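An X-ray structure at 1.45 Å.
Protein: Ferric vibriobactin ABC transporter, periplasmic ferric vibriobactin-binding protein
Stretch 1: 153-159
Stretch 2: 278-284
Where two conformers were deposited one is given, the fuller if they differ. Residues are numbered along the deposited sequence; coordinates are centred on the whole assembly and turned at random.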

ATOM      1  N   GLN A 153       3.884  11.733 -17.403  1.00 23.68           N
ATOM      2  CA  GLN A 153       3.330  13.048 -17.700  1.00 25.54           C
ATOM      3  C   GLN A 153       3.369  13.937 -16.466  1.00 23.63           C
ATOM      4  O   GLN A 153       3.728  15.116 -16.529  1.00 26.20           O
ATOM      5  N   VAL A 154       2.974  13.373 -15.332  1.00 22.82           N
ATOM      6  CA  VAL A 154       2.941  14.131 -14.103  1.00 22.98           C
ATOM      7  C   VAL A 154       4.344  14.561 -13.693  1.00 22.37           C
ATOM      8  O   VAL A 154       4.572  15.711 -13.307  1.00 22.26           O
ATOM      9  N   ARG A 155       5.285  13.632 -13.772  1.00 21.42           N
ATOM     10  CA  ARG A 155       6.669  13.909 -13.406  0.60 23.03           C
ATOM     11  C   ARG A 155       7.186  15.156 -14.123  1.00 25.64           C
ATOM     12  O   ARG A 155       7.937  15.951 -13.548  1.00 25.87           O
ATOM     13  N   ASP A 156       6.761  15.325 -15.375  1.00 27.33           N
ATOM     14  CA  ASP A 156       7.196  16.437 -16.226  1.00 29.36           C
ATOM     15  C   ASP A 156       6.572  17.796 -15.915  1.00 30.25           C
ATOM     16  O   ASP A 156       7.035  18.817 -16.424  1.00 30.21           O
ATOM     17  N   VAL A 157       5.511  17.818 -15.117  1.00 25.37           N
ATOM     18  CA  VAL A 157       4.855  19.086 -14.788  1.00 28.61           C
ATOM     19  C   VAL A 157       4.966  19.498 -13.316  1.00 27.25           C
ATOM     20  O   VAL A 157       4.653  20.639 -12.967  1.00 29.36           O
ATOM     21  N   LEU A 158       5.405  18.595 -12.448  1.00 27.85           N
ATOM     22  CA  LEU A 158       5.549  18.963 -11.044  1.00 28.08           C
ATOM     23  C   LEU A 158       6.760  19.854 -10.818  1.00 31.76           C
ATOM     24  O   LEU A 158       7.840  19.620 -11.362  1.00 34.36           O
ATOM     25  N   ASP A 159       6.553  20.902 -10.034  1.00 27.08           N
ATOM     26  CA  ASP A 159       7.652  21.717  -9.549  0.51 29.35           C
ATOM     27  C   ASP A 159       7.837  21.411  -8.068  1.00 30.66           C
ATOM     28  O   ASP A 159       7.323  22.126  -7.210  1.00 29.89           O
ATOM     29  N   ILE A 278      -3.095  10.217  -4.262  1.00 17.41           N
ATOM     30  CA  ILE A 278      -1.823  10.823  -3.872  1.00 18.35           C
ATOM     31  C   ILE A 278      -1.192  11.658  -4.990  1.00 20.13           C
ATOM     32  O   ILE A 278      -0.779  12.793  -4.762  1.00 21.21           O
ATOM     33  N   ILE A 279      -1.119  11.103  -6.194  1.00 18.29           N
ATOM     34  CA  ILE A 279      -0.581  11.835  -7.325  1.00 19.04           C
ATOM     35  C   ILE A 279      -1.440  13.054  -7.632  1.00 19.62           C
ATOM     36  O   ILE A 279      -0.904  14.131  -7.912  1.00 21.38           O
ATOM     37  N   ASN A 280      -2.763  12.904  -7.558  1.00 22.05           N
ATOM     38  CA  ASN A 280      -3.655  14.053  -7.745  1.00 22.76           C
ATOM     39  C   ASN A 280      -3.305  15.163  -6.760  1.00 24.42           C
ATOM     40  O   ASN A 280      -3.296  16.339  -7.127  1.00 24.85           O
ATOM     41  N   SER A 281      -3.011  14.800  -5.514  1.00 21.27           N
ATOM     42  CA  SER A 281      -2.702  15.809  -4.499  1.00 24.68           C
ATOM     43  C   SER A 281      -1.396  16.521  -4.833  1.00 25.73           C
ATOM     44  O   SER A 281      -1.246  17.717  -4.578  1.00 27.66           O
ATOM     45  N   LEU A 282      -0.461  15.793  -5.425  1.00 21.03           N
ATOM     46  CA  LEU A 282       0.815  16.385  -5.800  1.00 22.48           C
ATOM     47  C   LEU A 282       0.642  17.366  -6.962  1.00 23.34           C
ATOM     48  O   LEU A 282       1.260  18.434  -6.974  1.00 24.86           O
ATOM     49  N   LEU A 283      -0.218  17.012  -7.918  1.00 22.35           N
ATOM     50  CA  LEU A 283      -0.539  17.898  -9.033  1.00 23.14           C
ATOM     51  C   LEU A 283      -1.150  19.202  -8.539  1.00 23.99           C
ATOM     52  O   LEU A 283      -0.769  20.292  -8.980  1.00 23.79           O
ATOM     53  N   ARG A 284      -2.109  19.090  -7.632  1.00 25.11           N
ATOM     54  CA  ARG A 284      -2.790  20.266  -7.105  1.00 27.94           C
ATOM     55  C   ARG A 284      -1.831  21.208  -6.391  1.00 29.28           C
ATOM     56  O   ARG A 284      -1.956  22.431  -6.508  1.00 29.52           O
TER

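The side-chain contact between the two stretches is apolar, and no hydrogen bond crosses it. Stretch 2 is helical throughout. Ile 278 does not reach stretch 1, but its O accepts a hydrogen bond from Ser 281 OG at 2.7 Å. This ties the Ser 281 hydroxyl, with chi1 p, back to its own helix.

The CA-to-CB bond of Ile 279 runs sideways to stretch 1, with both chi angles m. Its CG2 meets CG2 of Val 154 at 3.8 Å. Val 154 is a t rotamer whose CA-to-CB bond points toward the helix. The CA-to-CB bond of Asn 280 points away; its end comes nearer but stays out of contact, and its side-chain amide is hydrogen-bonded elsewhere in the structure.

Leu 282, in the m, t rotamer, has its CA-to-CB bond toward stretch 1. Its CB lies 4.3 Å from Leu 158 CD1. The closer approach is to its backbone, where Leu 282 O sits 3.5 Å from Leu 158 CD2. Leu 158 is also m, t; its CA-to-CB bond runs sideways, but its end comes nearer the helix.

Leu 283, again m, t, touches three residues. Its CD2 is 3.7 Å from Val 157 CG2, 3.9 Å from Val 154 CG1 and 4.0 Å from Leu 158 CD2. One methyl thus gathers both valines and the leucine. Val 157 has chi1 m, and its CA-to-CB bond points toward the helix. The CA-to-CB bond of Arg 284 points away, and the residue makes no contact with stretch 1.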

ATOM      1  CB  GLN A 153       1.886  12.926 -18.169  1.00 28.03           C
ATOM      2  CG  GLN A 153       1.685  12.369 -19.563  1.00 29.30           C
ATOM      3  CD  GLN A 153       0.211  12.258 -19.884  1.00 30.80           C
ATOM      4  OE1 GLN A 153      -0.286  12.929 -20.790  1.00 31.01           O
ATOM      5  NE2 GLN A 153      -0.509  11.449 -19.109  1.00 31.28           N
ATOM      6  CB  VAL A 154       2.304  13.298 -12.971  1.00 19.67           C
ATOM      7  CG1 VAL A 154       2.481  14.002 -11.641  1.00 22.12           C
ATOM      8  CG2 VAL A 154       0.825  13.007 -13.272  1.00 19.74           C
ATOM      9  CB  ARG A 155       7.541  12.690 -13.732  0.60 23.89           C
ATOM     10  CG  ARG A 155       8.990  12.812 -13.301  0.60 23.69           C
ATOM     11  CD  ARG A 155       9.682  11.460 -13.396  0.60 23.90           C
ATOM     12  NE  ARG A 155       9.827  11.017 -14.780  0.60 24.43           N
ATOM     13  CZ  ARG A 155       9.194   9.977 -15.316  0.60 24.83           C
ATOM     14  NH1 ARG A 155       8.354   9.245 -14.591  0.60 24.44           N
ATOM     15  NH2 ARG A 155       9.410   9.667 -16.587  0.60 25.22           N
ATOM     16  CB  ASP A 156       6.927  16.106 -17.698  1.00 30.03           C
ATOM     17  CG  ASP A 156       7.911  15.112 -18.262  1.00 35.42           C
ATOM     18  OD1 ASP A 156       8.994  14.936 -17.660  1.00 36.89           O
ATOM     19  OD2 ASP A 156       7.601  14.525 -19.326  1.00 38.06           O
ATOM     20  CB  VAL A 157       3.360  19.091 -15.191  1.00 29.61           C
ATOM     21  CG1 VAL A 157       3.199  18.805 -16.679  1.00 29.61           C
ATOM     22  CG2 VAL A 157       2.573  18.094 -14.343  1.00 28.36           C
ATOM     23  CB  LEU A 158       5.670  17.728 -10.145  1.00 23.92           C
ATOM     24  CG  LEU A 158       4.527  16.716 -10.114  1.00 22.52           C
ATOM     25  CD1 LEU A 158       4.869  15.603  -9.147  1.00 22.49           C
ATOM     26  CD2 LEU A 158       3.217  17.380  -9.736  1.00 25.76           C
ATOM     27  CB  ASP A 159       7.362  23.206  -9.760  0.51 33.18           C
ATOM     28  CG  ASP A 159       7.545  23.645 -11.206  0.51 39.33           C
ATOM     29  OD1 ASP A 159       6.954  24.676 -11.591  0.51 40.26           O
ATOM     30  OD2 ASP A 159       8.279  22.968 -11.958  0.51 40.51           O
ATOM     31  CB  ILE A 278      -0.827   9.764  -3.375  1.00 17.40           C
ATOM     32  CG1 ILE A 278      -1.359   9.112  -2.102  1.00 14.46           C
ATOM     33  CG2 ILE A 278       0.544  10.378  -3.141  1.00 20.22           C
ATOM     34  CD1 ILE A 278      -0.663   7.805  -1.683  1.00 12.80           C
ATOM     35  CB  ILE A 279      -0.454  10.914  -8.559  1.00 17.86           C
ATOM     36  CG1 ILE A 279       0.505   9.759  -8.244  1.00 20.50           C
ATOM     37  CG2 ILE A 279       0.035  11.685  -9.782  1.00 19.40           C
ATOM     38  CD1 ILE A 279       1.788  10.178  -7.538  1.00 21.37           C
ATOM     39  CB  ASN A 280      -5.126  13.662  -7.583  1.00 22.11           C
ATOM     40  CG  ASN A 280      -5.690  12.934  -8.799  1.00 22.09           C
ATOM     41  OD1 ASN A 280      -5.073  12.877  -9.868  1.00 21.91           O
ATOM     42  ND2 ASN A 280      -6.889  12.367  -8.633  1.00 23.80           N
ATOM     43  CB  SER A 281      -2.653  15.205  -3.083  1.00 23.96           C
ATOM     44  OG  SER A 281      -1.431  14.528  -2.820  1.00 25.92           O
ATOM     45  CB  LEU A 282       1.834  15.298  -6.146  1.00 22.21           C
ATOM     46  CG  LEU A 282       2.197  14.358  -4.990  1.00 20.97           C
ATOM     47  CD1 LEU A 282       3.250  13.403  -5.475  1.00 19.55           C
ATOM     48  CD2 LEU A 282       2.689  15.135  -3.770  1.00 22.17           C
ATOM     49  CB  LEU A 283      -1.503  17.224 -10.008  1.00 22.95           C
ATOM     50  CG  LEU A 283      -0.900  16.216 -10.989  1.00 23.37           C
ATOM     51  CD1 LEU A 283      -1.987  15.360 -11.639  1.00 24.86           C
ATOM     52  CD2 LEU A 283      -0.077  16.936 -12.041  1.00 23.14           C
ATOM     53  CB  ARG A 284      -3.916  19.859  -6.147  1.00 29.52           C
ATOM     54  CG  ARG A 284      -5.149  19.300  -6.833  1.00 31.93           C
ATOM     55  CD  ARG A 284      -6.235  18.933  -5.826  1.00 33.76           C
ATOM     56  NE  ARG A 284      -7.120  17.915  -6.377  1.00 34.31           N
ATOM     57  CZ  ARG A 284      -7.187  16.660  -5.947  1.00 32.57           C
ATOM     58  NH1 ARG A 284      -6.447  16.253  -4.918  1.00 31.26           N
ATOM     59  NH2 ARG A 284      -8.023  15.819  -6.533  1.00 32.81           N
TER